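Local coordinates for protein ribokinase, putative (Burkholderia thailandensis, PDB 3B1N) that probably phosphorylates nucleosides at the expense of ATP, as a kinase of the ribokinase (PfkB) family, and binds ADP together with the nucleoside analogue mizoribine, at residues 2-7 / 136-142; 122-126 / 144-148; 153-157 / 181-185; 161-167 / 185-191; 214-218 / 228-232. Residue numbers count along the deposited sequence, not the author numbering.

Contact 1 of 5, residues 2-7 / 136-142; sequences ATLICG and IKLAIVG
Strands 3-6 and 138-141 run parallel, their axes 4.6 Å apart and 7° off alignment, with L4 opposite A139, I5 opposite I140 and C6 opposite V141 (CA-CA 4.5, 5.3 and 4.8 Å). From L4 on, the backbone bonds alternate regularly: L4 N to L138 O 2.9 Å, I140 N to L4 O 3.0 Å, C6 N to I140 O 2.9 Å and G142 N to C6 O 2.8 Å. At the start K137 N, not L138 N, bonds A2 O (3.0 Å), one residue out of pattern. CA-H...O contacts fill in between, the shortest being A139 CA to L4 O at 3.1 Å. L4 CB meets A139 CB at 4.0 Å and I136 CG2 at 3.8 Å; on the other face, I5 CG2 (chi1 m) meets I140 CG2 (chi1 t) at 3.8 Å. These are central strands of the Rossmann-like sheet of a ribokinase fold: helix 146-158 packs on C6, A139 and V141, helices 49-59 and 251-264 pack on T3 and I5, and strands 64-71 and 163-165 flank the pair.

Contact 2 of 5, residues 122-126 / 144-148; sequences MMQSH and DGFQG
D144, in extended backbone conformation (phi/psi -172/-180), starts the approach. Its side chain (chi1 -150°) brings OD1 within 3.0 Å of S125 OG, a weak hydrogen bond if the hydroxyl proton is spent here, and within 3.4 Å of M122 CG. The same OD1 weakly accepts from G145 N at 2.9 Å. G145 is the N-cap residue of helix 146-158. A CB on it would collide with M122 O and S125 OG, so the absence of a side chain lets the 3-10 turn 122-126, held by S125 N to M122 O at 3.0 Å, come down on the helix start. That turn follows strand 113-118 and supplies M122 to the nucleoside pocket: with chi1 and chi2 both t, M122 lines the mizoribine site, and D144 touches the ligand as well. Q147 is fully extended (chi1 and chi2 t) and lays OE1 over one face of the H126 ring, 3.6 Å from CE1. At G148 the backbones come closest, CA to CA of H126 4.0 Å, and a CB here would clash with S125 OG. Water 1 accepts from G148 N at 3.0 Å and also bonds S125 OG and H126 ND1, both at 2.9 Å; through NE2, H126 (chi1 p) bonds a glycerol, probably from the crystallisation liquor, while its carbonyl O takes a bond from Q151 NE2.

Contact 3 of 5, residues 153-157 / 181-185; sequences TEELA and RSIEL. With NA (sodium ion), chain H.
Helices 146-158 and 176-185, neighbours on one face of the ribokinase-fold sheet, meet here. The segment axes lie 9.8 Å apart and cross at 24° in the same sense, with T153 level with S182 (CA-CA 6.4 Å) and A157 with L185 (5.8 Å). L185 (chi1 m, chi2 t) packs against the surface made by T153, E154 and A157: CD2 is 3.8 Å from A157 CB, CD1 3.9 Å from T153 O and 3.5 Å from E154 OE2. Water 2 donates to both T153 OG1 (2.7 Å) and S182 OG (2.9 Å), whose hydroxyls also bond back to V150 O and T178 O. The C-terminal end of helix 176-185 gives I183 O and E184 O, each 2.4 Å from sodium, with water 3, A186 O and R213 O completing the site. At the outer edge E154 and R181 form a bidentate, side-on salt bridge, OE2 to NE 3.0 Å and OE1 to NH2 3.1 Å; the two charges offset each other beside an apolar contact.

Contact 4 of 5, residues 161-167 / 185-191; sequences VPFIFDP and LATYIAV. With NA (sodium ion), chain H.
F163 has chi1 p, which brings the end of its ring back to the chain leaving the helix: CZ lies 3.5 Å from A186 CA and 4.2 Å from L185 CB. The backbones set F165 CB 3.5 Å from A186 CB, and chi1 t carries the F165 ring to I189, CD2 lying 4.3 Å from I189 CD1. On the other face I164 (m, t) sets CG1 3.7 Å from Y188 CD1 and CG2 3.7 Å from A190 CB. T187, chi1 m, turns OG1 to accept from F163 N at 2.9 Å. F163 O takes both T187 N and Y188 N (3.1 Å each), then F165 N meets Y188 O at 2.8 Å and A190 N meets F165 O at 3.1 Å. Strands 163-165 and 188-191 are thus parallel, axes 4.4 Å apart but twisted by 40°, I164 beside Y188 and F165 beside I189. A186 O binds sodium at 2.3 Å. D166 forms a salt bridge with R256. With helix 176-185 as the connection, this is a beta-alpha-beta unit of the Rossmann-like sheet, its D166 end near the nucleotide and nucleoside sites.

Contact 5 of 5, residues 214-218 / 228-232; sequences VQALI and IRHRD
A beta hairpin joins strands 216-220 and 226-230 at the side of the sheet where parallel order gives way to antiparallel; the axes of the short strands 216-218 and 228-230 approach to 4.6 Å, their directions 166° apart. Q215 directs its side chain away, but its carbonyl faces across: O is 3.4 Å from H230 CB and 3.5 Å from H230 CA, a CA-H...O contact. Water 4 donates to Q215 O (2.7 Å) and accepts from R231 N (3.0 Å). A216 brings CA to 3.1 Å from R229 O, another such contact, and CB to 4.1 Å from I228 CG2; W269 touches A216 and I228 from that face. L217 and R229 form the hydrogen-bonded pair (CA-CA 5.1 Å), with L217 N to R229 O 2.8 Å and R229 N to L217 O 2.9 Å. Their side chains share the other face, where R229 leads its guanidinium off to a salt bridge with D208. I218 and I228 make a non-hydrogen-bonded pair, CA-CA 4.5 Å, facing helix 251-264. The strand of I218 runs on to T220 and the ADP site. Both isoleucines have chi1 m, which brings I218 CG1 to 4.0 Å from I228 CG1.

Contacts 1, 4 and 5 are alternate strand pairings across one sheet. Strand 138-141 of contact 1 adjoins 163-165 of contact 4 (V141 N to I164 O and V141 O to D166 N, both 2.9 Å), and 188-192 adjoins 216-220 of contact 5 (I189 O to I218 N, 2.8 Å). Contact 3 packs its helices on this sheet, with V141 CG2 3.5 Å from L156 CD1 and S182 CB 3.5 Å from F165 CZ; it shares L185 and the sodium ion with contact 4. Contact 2 touches contact 1 where G7 CA lies 3.3 Å from D144 OD2. The side chain of M122 is about 4 Å from the bound mizoribine. The side chain of D166 is about 7 Å from mizoribine and about 7 Å from ADP.

Contact 1 of 5, residues 2-7 / 136-142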
# COMPACT_ATOMS: atom_id res chain seq x y z
N ALA B 2 -29.08 -14.30 -17.69
CA ALA B 2 -28.50 -13.63 -16.49
C ALA B 2 -27.20 -14.31 -16.13
O ALA B 2 -27.08 -15.56 -16.12
CB ALA B 2 -29.46 -13.71 -15.33
N THR B 3 -26.20 -13.50 -15.77
CA THR B 3 -24.88 -14.03 -15.41
C THR B 3 -24.59 -13.66 -13.95
O THR B 3 -24.77 -12.49 -13.58
CB THR B 3 -23.79 -13.40 -16.33
OG1 THR B 3 -24.12 -13.79 -17.68
CG2 THR B 3 -22.40 -13.94 -15.97
N LEU B 4 -24.32 -14.67 -13.13
CA LEU B 4 -24.16 -14.46 -11.68
C LEU B 4 -22.72 -14.08 -11.41
O LEU B 4 -21.78 -14.80 -11.82
CB LEU B 4 -24.47 -15.74 -10.89
CG LEU B 4 -24.60 -15.61 -9.37
CD1 LEU B 4 -25.87 -14.82 -9.01
CD2 LEU B 4 -24.62 -17.01 -8.71
N ILE B 5 -22.54 -12.94 -10.73
CA ILE B 5 -21.17 -12.45 -10.49
C ILE B 5 -20.89 -12.51 -9.00
O ILE B 5 -21.30 -11.61 -8.27
CB ILE B 5 -21.03 -10.98 -10.99
CG1 ILE B 5 -21.62 -10.77 -12.41
CG2 ILE B 5 -19.54 -10.56 -10.89
CD1 ILE B 5 -20.97 -11.61 -13.46
N CYS B 6 -20.16 -13.54 -8.58
CA CYS B 6 -19.90 -13.74 -7.14
C CYS B 6 -18.55 -13.17 -6.79
O CYS B 6 -17.53 -13.49 -7.42
CB CYS B 6 -19.86 -15.21 -6.83
SG CYS B 6 -21.38 -16.10 -7.21
N GLY B 7 -18.51 -12.26 -5.84
CA GLY B 7 -17.20 -11.71 -5.47
C GLY B 7 -17.40 -10.56 -4.52
O GLY B 7 -18.51 -10.23 -4.11
N ILE B 136 -29.71 -18.82 -14.01
CA ILE B 136 -28.39 -18.32 -14.27
C ILE B 136 -27.85 -19.20 -15.37
O ILE B 136 -27.87 -20.43 -15.28
CB ILE B 136 -27.52 -18.45 -12.98
CG1 ILE B 136 -28.02 -17.48 -11.89
CG2 ILE B 136 -26.03 -18.23 -13.27
CD1 ILE B 136 -28.23 -15.98 -12.29
N LYS B 137 -27.34 -18.58 -16.42
CA LYS B 137 -26.71 -19.39 -17.45
C LYS B 137 -25.18 -19.48 -17.41
O LYS B 137 -24.57 -20.34 -18.06
CB LYS B 137 -27.15 -18.95 -18.83
CG LYS B 137 -27.04 -17.52 -19.17
CD LYS B 137 -27.92 -17.39 -20.45
CE LYS B 137 -28.30 -16.01 -20.80
NZ LYS B 137 -28.91 -16.10 -22.16
N LEU B 138 -24.59 -18.61 -16.58
CA LEU B 138 -23.14 -18.48 -16.57
C LEU B 138 -22.81 -17.74 -15.28
O LEU B 138 -23.60 -16.94 -14.80
CB LEU B 138 -22.65 -17.67 -17.79
CG LEU B 138 -21.15 -17.41 -17.96
CD1 LEU B 138 -20.26 -18.64 -18.01
CD2 LEU B 138 -20.87 -16.47 -19.19
N ALA B 139 -21.63 -18.05 -14.72
CA ALA B 139 -21.22 -17.35 -13.48
C ALA B 139 -19.73 -17.13 -13.45
O ALA B 139 -18.98 -17.74 -14.22
CB ALA B 139 -21.64 -18.17 -12.25
N ILE B 140 -19.28 -16.31 -12.49
CA ILE B 140 -17.87 -16.24 -12.14
C ILE B 140 -17.81 -16.23 -10.62
O ILE B 140 -18.67 -15.62 -9.97
CB ILE B 140 -17.23 -14.93 -12.70
CG1 ILE B 140 -15.69 -14.94 -12.37
CG2 ILE B 140 -17.97 -13.66 -12.31
CD1 ILE B 140 -14.92 -13.94 -13.32
N VAL B 141 -16.80 -16.89 -10.09
CA VAL B 141 -16.49 -16.82 -8.65
C VAL B 141 -15.13 -16.13 -8.54
O VAL B 141 -14.10 -16.67 -8.97
CB VAL B 141 -16.43 -18.21 -8.01
CG1 VAL B 141 -16.00 -18.09 -6.50
CG2 VAL B 141 -17.82 -18.95 -8.15
N GLY B 142 -15.13 -14.92 -7.97
CA GLY B 142 -13.92 -14.17 -7.83
C GLY B 142 -13.56 -13.96 -6.37
O GLY B 142 -14.23 -14.52 -5.48

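Contact 2 of 5, residues 122-126 / 144-148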
# COMPACT_ATOMS: atom_id res chain seq x y z
N MET B 122 -17.86 -8.43 3.88
CA MET B 122 -17.41 -9.52 3.08
C MET B 122 -17.11 -10.81 3.84
O MET B 122 -17.22 -11.91 3.28
CB MET B 122 -16.19 -9.07 2.23
CG MET B 122 -15.76 -10.15 1.19
SD MET B 122 -14.16 -9.79 0.40
CE MET B 122 -13.00 -10.45 1.59
N MET B 123 -16.81 -10.68 5.14
CA MET B 123 -16.51 -11.86 5.97
C MET B 123 -17.70 -12.82 6.01
O MET B 123 -17.52 -14.02 6.26
CB MET B 123 -16.16 -11.46 7.40
CG MET B 123 -14.94 -10.68 7.54
SD MET B 123 -14.36 -10.69 9.28
CE MET B 123 -15.68 -11.60 10.13
N GLN B 124 -18.90 -12.29 5.76
CA GLN B 124 -20.14 -13.11 5.82
C GLN B 124 -20.67 -13.47 4.43
O GLN B 124 -21.84 -13.82 4.31
CB GLN B 124 -21.27 -12.41 6.60
CG GLN B 124 -20.83 -11.72 7.90
CD GLN B 124 -20.11 -12.65 8.83
OE1 GLN B 124 -20.38 -13.84 8.86
NE2 GLN B 124 -19.16 -12.11 9.61
N SER B 125 -19.83 -13.36 3.39
CA SER B 125 -20.33 -13.59 2.01
C SER B 125 -20.96 -14.96 1.76
O SER B 125 -21.81 -15.08 0.90
CB SER B 125 -19.21 -13.32 0.99
OG SER B 125 -18.19 -14.32 1.02
N HIS B 126 -20.60 -15.96 2.58
CA HIS B 126 -21.18 -17.27 2.44
C HIS B 126 -22.65 -17.35 2.87
O HIS B 126 -23.28 -18.40 2.62
CB HIS B 126 -20.36 -18.26 3.28
CG HIS B 126 -20.20 -17.81 4.70
ND1 HIS B 126 -19.22 -16.92 5.11
CD2 HIS B 126 -20.93 -18.10 5.80
CE1 HIS B 126 -19.35 -16.69 6.40
NE2 HIS B 126 -20.38 -17.39 6.85
N ASP B 144 -13.19 -13.03 -2.63
CA ASP B 144 -14.33 -12.88 -1.73
C ASP B 144 -13.93 -13.48 -0.40
O ASP B 144 -12.81 -13.95 -0.25
CB ASP B 144 -15.52 -13.71 -2.29
CG ASP B 144 -16.88 -13.15 -1.95
OD1 ASP B 144 -17.07 -12.37 -1.01
OD2 ASP B 144 -17.82 -13.50 -2.71
N GLY B 145 -14.82 -13.44 0.56
CA GLY B 145 -14.60 -14.25 1.77
C GLY B 145 -14.32 -15.69 1.41
O GLY B 145 -14.91 -16.25 0.47
N PHE B 146 -13.34 -16.29 2.10
CA PHE B 146 -12.85 -17.59 1.68
C PHE B 146 -13.95 -18.65 1.69
O PHE B 146 -14.13 -19.39 0.72
CB PHE B 146 -11.68 -18.05 2.58
CG PHE B 146 -11.17 -19.44 2.23
CD1 PHE B 146 -10.58 -19.70 0.99
CD2 PHE B 146 -11.31 -20.49 3.14
CE1 PHE B 146 -10.10 -20.99 0.64
CE2 PHE B 146 -10.86 -21.80 2.79
CZ PHE B 146 -10.26 -22.04 1.55
N GLN B 147 -14.72 -18.70 2.77
CA GLN B 147 -15.78 -19.69 2.83
C GLN B 147 -16.78 -19.49 1.67
O GLN B 147 -17.24 -20.47 1.05
CB GLN B 147 -16.47 -19.67 4.21
CG GLN B 147 -17.60 -20.66 4.39
CD GLN B 147 -18.23 -20.62 5.78
OE1 GLN B 147 -17.77 -19.90 6.67
NE2 GLN B 147 -19.31 -21.38 5.95
N GLY B 148 -17.10 -18.23 1.36
CA GLY B 148 -17.95 -17.93 0.22
C GLY B 148 -17.36 -18.42 -1.08
O GLY B 148 -18.09 -19.02 -1.86
O HOH W 1 -17.23 -15.86 3.23

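Contact 3 of 5, residues 153-157 / 181-185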
# COMPACT_ATOMS: atom_id res chain seq x y z
N THR B 153 -18.17 -22.21 -5.48
CA THR B 153 -17.65 -23.16 -6.46
C THR B 153 -18.32 -24.52 -6.36
O THR B 153 -18.67 -25.09 -7.40
CB THR B 153 -16.13 -23.30 -6.45
OG1 THR B 153 -15.68 -23.89 -5.25
CG2 THR B 153 -15.53 -21.93 -6.57
N GLU B 154 -18.48 -25.00 -5.12
CA GLU B 154 -19.17 -26.28 -4.92
C GLU B 154 -20.60 -26.22 -5.44
O GLU B 154 -21.04 -27.14 -6.15
CB GLU B 154 -19.12 -26.68 -3.42
CG GLU B 154 -17.70 -27.03 -2.92
CD GLU B 154 -17.20 -28.39 -3.44
OE1 GLU B 154 -18.01 -29.21 -3.96
OE2 GLU B 154 -15.99 -28.65 -3.30
N GLU B 155 -21.32 -25.17 -5.11
CA GLU B 155 -22.72 -25.06 -5.44
C GLU B 155 -22.95 -24.86 -6.92
O GLU B 155 -23.85 -25.43 -7.51
CB GLU B 155 -23.36 -23.95 -4.66
CG GLU B 155 -23.47 -24.35 -3.17
CD GLU B 155 -24.19 -23.36 -2.35
OE1 GLU B 155 -24.68 -22.37 -2.96
OE2 GLU B 155 -24.27 -23.55 -1.10
N LEU B 156 -22.13 -24.03 -7.56
CA LEU B 156 -22.33 -23.85 -8.98
C LEU B 156 -22.06 -25.14 -9.75
O LEU B 156 -22.76 -25.45 -10.73
CB LEU B 156 -21.48 -22.66 -9.52
CG LEU B 156 -21.97 -21.30 -9.06
CD1 LEU B 156 -20.81 -20.32 -9.24
CD2 LEU B 156 -23.21 -20.83 -9.86
N ALA B 157 -21.04 -25.90 -9.33
CA ALA B 157 -20.64 -27.14 -10.02
C ALA B 157 -21.75 -28.15 -9.84
O ALA B 157 -22.05 -28.90 -10.75
CB ALA B 157 -19.33 -27.67 -9.45
N ARG B 181 -9.16 -28.80 -5.85
CA ARG B 181 -10.59 -29.14 -5.94
C ARG B 181 -11.38 -28.07 -6.71
O ARG B 181 -12.19 -28.39 -7.59
CB ARG B 181 -11.18 -29.39 -4.56
CG ARG B 181 -12.70 -29.46 -4.50
CD ARG B 181 -13.22 -30.69 -5.22
NE ARG B 181 -14.64 -30.85 -4.91
CZ ARG B 181 -15.41 -31.80 -5.41
NH1 ARG B 181 -14.91 -32.71 -6.23
NH2 ARG B 181 -16.69 -31.83 -5.08
N SER B 182 -11.10 -26.81 -6.41
CA SER B 182 -11.83 -25.71 -7.07
C SER B 182 -11.62 -25.70 -8.57
O SER B 182 -12.58 -25.45 -9.32
CB SER B 182 -11.42 -24.37 -6.42
OG SER B 182 -11.80 -24.36 -5.07
N ILE B 183 -10.39 -25.95 -9.00
CA ILE B 183 -10.03 -26.02 -10.41
C ILE B 183 -10.68 -27.24 -11.08
O ILE B 183 -11.18 -27.11 -12.22
CB ILE B 183 -8.51 -26.06 -10.57
CG1 ILE B 183 -7.91 -24.71 -10.15
CG2 ILE B 183 -8.11 -26.40 -12.00
CD1 ILE B 183 -6.39 -24.76 -9.86
N GLU B 184 -10.69 -28.39 -10.39
CA GLU B 184 -11.45 -29.55 -10.91
C GLU B 184 -12.92 -29.19 -11.22
O GLU B 184 -13.43 -29.45 -12.31
CB GLU B 184 -11.34 -30.76 -9.95
CG GLU B 184 -9.97 -31.50 -10.02
CD GLU B 184 -9.64 -32.25 -8.73
OE1 GLU B 184 -8.50 -32.79 -8.61
OE2 GLU B 184 -10.53 -32.30 -7.83
N LEU B 185 -13.59 -28.50 -10.30
CA LEU B 185 -14.97 -28.10 -10.47
C LEU B 185 -15.19 -27.01 -11.52
O LEU B 185 -16.24 -26.96 -12.16
CB LEU B 185 -15.53 -27.60 -9.13
CG LEU B 185 -15.58 -28.60 -7.96
CD1 LEU B 185 -16.04 -27.86 -6.71
CD2 LEU B 185 -16.46 -29.84 -8.25
NA NA H . -12.57 -28.03 -14.01
O HOH W 2 -14.15 -25.70 -3.97
O HOH W 3 -14.08 -29.25 -15.54

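Contact 4 of 5, residues 161-167 / 185-191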
# COMPACT_ATOMS: atom_id res chain seq x y z
N VAL B 161 -23.97 -25.11 -13.46
CA VAL B 161 -23.84 -23.78 -14.11
C VAL B 161 -22.39 -23.60 -14.51
O VAL B 161 -21.51 -23.79 -13.66
CB VAL B 161 -24.29 -22.64 -13.14
CG1 VAL B 161 -24.02 -21.25 -13.77
CG2 VAL B 161 -25.75 -22.78 -12.74
N PRO B 162 -22.11 -23.31 -15.81
CA PRO B 162 -20.70 -23.11 -16.22
C PRO B 162 -20.17 -21.85 -15.50
O PRO B 162 -20.90 -20.88 -15.39
CB PRO B 162 -20.78 -22.87 -17.72
CG PRO B 162 -22.21 -22.69 -18.07
CD PRO B 162 -23.08 -23.08 -16.91
N PHE B 163 -18.95 -21.90 -14.99
CA PHE B 163 -18.45 -20.71 -14.28
C PHE B 163 -16.96 -20.57 -14.46
O PHE B 163 -16.20 -21.56 -14.55
CB PHE B 163 -18.85 -20.72 -12.77
CG PHE B 163 -18.17 -21.79 -11.94
CD1 PHE B 163 -17.05 -21.50 -11.16
CD2 PHE B 163 -18.67 -23.09 -11.92
CE1 PHE B 163 -16.42 -22.48 -10.38
CE2 PHE B 163 -18.07 -24.08 -11.13
CZ PHE B 163 -16.95 -23.80 -10.35
N ILE B 164 -16.53 -19.30 -14.51
CA ILE B 164 -15.10 -18.98 -14.41
C ILE B 164 -14.71 -18.95 -12.93
O ILE B 164 -15.43 -18.35 -12.13
CB ILE B 164 -14.86 -17.55 -14.99
CG1 ILE B 164 -15.30 -17.44 -16.46
CG2 ILE B 164 -13.33 -17.22 -14.86
CD1 ILE B 164 -15.04 -16.05 -17.08
N PHE B 165 -13.59 -19.57 -12.62
CA PHE B 165 -12.97 -19.48 -11.28
C PHE B 165 -11.80 -18.50 -11.37
O PHE B 165 -10.87 -18.69 -12.15
CB PHE B 165 -12.51 -20.86 -10.84
CG PHE B 165 -11.84 -20.89 -9.49
CD1 PHE B 165 -12.45 -20.32 -8.38
CD2 PHE B 165 -10.63 -21.54 -9.35
CE1 PHE B 165 -11.81 -20.39 -7.12
CE2 PHE B 165 -9.98 -21.57 -8.12
CZ PHE B 165 -10.59 -21.00 -7.01
N ASP B 166 -11.86 -17.44 -10.56
CA ASP B 166 -10.94 -16.35 -10.54
C ASP B 166 -10.41 -16.23 -9.06
O ASP B 166 -10.95 -15.33 -8.38
CB ASP B 166 -11.87 -15.20 -11.01
CG ASP B 166 -11.29 -13.82 -10.92
OD1 ASP B 166 -10.07 -13.67 -10.98
OD2 ASP B 166 -12.13 -12.85 -10.80
N PRO B 167 -9.46 -17.07 -8.57
CA PRO B 167 -9.07 -17.02 -7.15
C PRO B 167 -8.44 -15.65 -6.81
O PRO B 167 -8.73 -15.09 -5.72
CB PRO B 167 -8.15 -18.22 -6.97
CG PRO B 167 -7.64 -18.58 -8.38
CD PRO B 167 -8.76 -18.18 -9.29
N LEU B 185 -13.59 -28.50 -10.30
CA LEU B 185 -14.97 -28.10 -10.47
C LEU B 185 -15.19 -27.01 -11.52
O LEU B 185 -16.24 -26.96 -12.16
CB LEU B 185 -15.53 -27.60 -9.13
CG LEU B 185 -15.58 -28.60 -7.96
CD1 LEU B 185 -16.04 -27.86 -6.71
CD2 LEU B 185 -16.46 -29.84 -8.25
N ALA B 186 -14.22 -26.11 -11.66
CA ALA B 186 -14.42 -24.92 -12.52
C ALA B 186 -14.53 -25.27 -14.00
O ALA B 186 -13.86 -26.18 -14.48
CB ALA B 186 -13.24 -23.94 -12.32
N THR B 187 -15.31 -24.49 -14.74
CA THR B 187 -15.36 -24.63 -16.21
C THR B 187 -14.19 -23.89 -16.86
O THR B 187 -13.61 -24.34 -17.83
CB THR B 187 -16.65 -24.05 -16.79
OG1 THR B 187 -17.77 -24.37 -15.94
CG2 THR B 187 -16.82 -24.51 -18.25
N TYR B 188 -13.87 -22.70 -16.33
CA TYR B 188 -12.75 -21.93 -16.85
C TYR B 188 -11.97 -21.36 -15.67
O TYR B 188 -12.54 -21.22 -14.58
CB TYR B 188 -13.23 -20.75 -17.76
CG TYR B 188 -14.48 -21.02 -18.58
CD1 TYR B 188 -15.74 -20.73 -18.08
CD2 TYR B 188 -14.39 -21.58 -19.86
CE1 TYR B 188 -16.88 -20.95 -18.83
CE2 TYR B 188 -15.53 -21.83 -20.61
CZ TYR B 188 -16.76 -21.49 -20.09
OH TYR B 188 -17.92 -21.71 -20.82
N ILE B 189 -10.70 -21.03 -15.88
CA ILE B 189 -9.96 -20.27 -14.86
C ILE B 189 -9.39 -19.02 -15.52
O ILE B 189 -8.87 -19.06 -16.64
CB ILE B 189 -8.91 -21.17 -14.09
CG1 ILE B 189 -8.19 -20.40 -12.98
CG2 ILE B 189 -7.90 -21.85 -15.04
CD1 ILE B 189 -7.30 -21.28 -12.13
N ALA B 190 -9.53 -17.88 -14.83
CA ALA B 190 -8.95 -16.65 -15.36
C ALA B 190 -8.04 -16.10 -14.29
O ALA B 190 -8.45 -15.99 -13.13
CB ALA B 190 -10.03 -15.66 -15.69
N VAL B 191 -6.81 -15.79 -14.65
CA VAL B 191 -5.83 -15.28 -13.64
C VAL B 191 -4.88 -14.37 -14.34
O VAL B 191 -4.74 -14.46 -15.56
CB VAL B 191 -5.02 -16.44 -12.95
CG1 VAL B 191 -5.84 -17.10 -11.83
CG2 VAL B 191 -4.50 -17.47 -13.92
NA NA H . -12.57 -28.03 -14.01
O HOH W 3 -14.08 -29.25 -15.54

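Contact 5 of 5, residues 214-218 / 228-232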
# COMPACT_ATOMS: atom_id res chain seq x y z
N VAL B 214 -9.83 -27.88 -17.16
CA VAL B 214 -10.82 -26.85 -17.49
C VAL B 214 -11.02 -26.76 -18.99
O VAL B 214 -10.21 -27.26 -19.78
CB VAL B 214 -10.36 -25.44 -16.97
CG1 VAL B 214 -10.45 -25.36 -15.42
CG2 VAL B 214 -8.95 -25.06 -17.50
N GLN B 215 -12.10 -26.12 -19.39
CA GLN B 215 -12.33 -25.82 -20.80
C GLN B 215 -11.40 -24.74 -21.35
O GLN B 215 -11.03 -24.77 -22.53
CB GLN B 215 -13.79 -25.49 -21.07
CG GLN B 215 -14.69 -26.73 -20.87
CD GLN B 215 -16.15 -26.45 -21.21
OE1 GLN B 215 -16.46 -25.50 -21.94
NE2 GLN B 215 -17.06 -27.28 -20.65
N ALA B 216 -11.05 -23.75 -20.51
CA ALA B 216 -10.10 -22.74 -20.96
C ALA B 216 -9.35 -22.21 -19.75
O ALA B 216 -9.94 -22.09 -18.68
CB ALA B 216 -10.79 -21.55 -21.70
N LEU B 217 -8.06 -21.98 -19.95
CA LEU B 217 -7.17 -21.35 -18.94
C LEU B 217 -6.76 -20.03 -19.56
O LEU B 217 -6.08 -19.97 -20.59
CB LEU B 217 -5.94 -22.22 -18.69
CG LEU B 217 -4.73 -21.62 -17.95
CD1 LEU B 217 -5.12 -21.03 -16.59
CD2 LEU B 217 -3.60 -22.65 -17.80
N ILE B 218 -7.19 -18.95 -18.90
CA ILE B 218 -6.99 -17.60 -19.41
C ILE B 218 -6.02 -16.91 -18.48
O ILE B 218 -6.25 -16.89 -17.25
CB ILE B 218 -8.32 -16.83 -19.44
CG1 ILE B 218 -9.38 -17.52 -20.34
CG2 ILE B 218 -8.10 -15.41 -19.87
CD1 ILE B 218 -10.50 -18.13 -19.56
N ILE B 228 -5.32 -17.44 -24.13
CA ILE B 228 -6.43 -18.32 -23.80
C ILE B 228 -6.10 -19.71 -24.32
O ILE B 228 -6.11 -19.96 -25.55
CB ILE B 228 -7.71 -17.83 -24.45
CG1 ILE B 228 -8.02 -16.41 -23.93
CG2 ILE B 228 -8.88 -18.81 -24.15
CD1 ILE B 228 -9.35 -15.79 -24.49
N ARG B 229 -5.85 -20.60 -23.40
CA ARG B 229 -5.54 -22.00 -23.72
C ARG B 229 -6.82 -22.83 -23.60
O ARG B 229 -7.43 -22.90 -22.54
CB ARG B 229 -4.49 -22.52 -22.73
CG ARG B 229 -4.20 -24.02 -22.89
CD ARG B 229 -2.82 -24.22 -23.42
NE ARG B 229 -1.86 -24.42 -22.35
CZ ARG B 229 -1.37 -25.62 -22.01
NH1 ARG B 229 -1.79 -26.72 -22.61
NH2 ARG B 229 -0.50 -25.70 -21.02
N HIS B 230 -7.19 -23.51 -24.69
CA HIS B 230 -8.40 -24.33 -24.73
C HIS B 230 -8.06 -25.61 -25.49
O HIS B 230 -6.94 -25.75 -25.98
CB HIS B 230 -9.56 -23.57 -25.40
CG HIS B 230 -9.23 -23.05 -26.76
ND1 HIS B 230 -9.73 -23.62 -27.92
CD2 HIS B 230 -8.45 -22.02 -27.16
CE1 HIS B 230 -9.25 -22.97 -28.97
NE2 HIS B 230 -8.49 -21.98 -28.54
N ARG B 231 -9.02 -26.53 -25.56
CA ARG B 231 -8.93 -27.84 -26.26
C ARG B 231 -8.01 -27.84 -27.50
O ARG B 231 -7.01 -28.57 -27.57
CB ARG B 231 -10.38 -28.26 -26.63
CG ARG B 231 -10.61 -29.60 -27.33
CD ARG B 231 -10.79 -30.76 -26.36
NE ARG B 231 -9.48 -31.32 -26.02
CZ ARG B 231 -9.25 -32.57 -25.64
NH1 ARG B 231 -10.25 -33.44 -25.52
NH2 ARG B 231 -8.00 -32.96 -25.37
N ASP B 232 -8.35 -27.00 -28.47
CA ASP B 232 -7.76 -27.07 -29.81
C ASP B 232 -6.51 -26.24 -30.06
O ASP B 232 -5.87 -26.36 -31.12
CB ASP B 232 -8.83 -26.68 -30.85
CG ASP B 232 -9.97 -27.68 -30.91
OD1 ASP B 232 -9.80 -28.83 -30.40
OD2 ASP B 232 -11.04 -27.32 -31.48
O HOH W 4 -11.81 -26.23 -24.60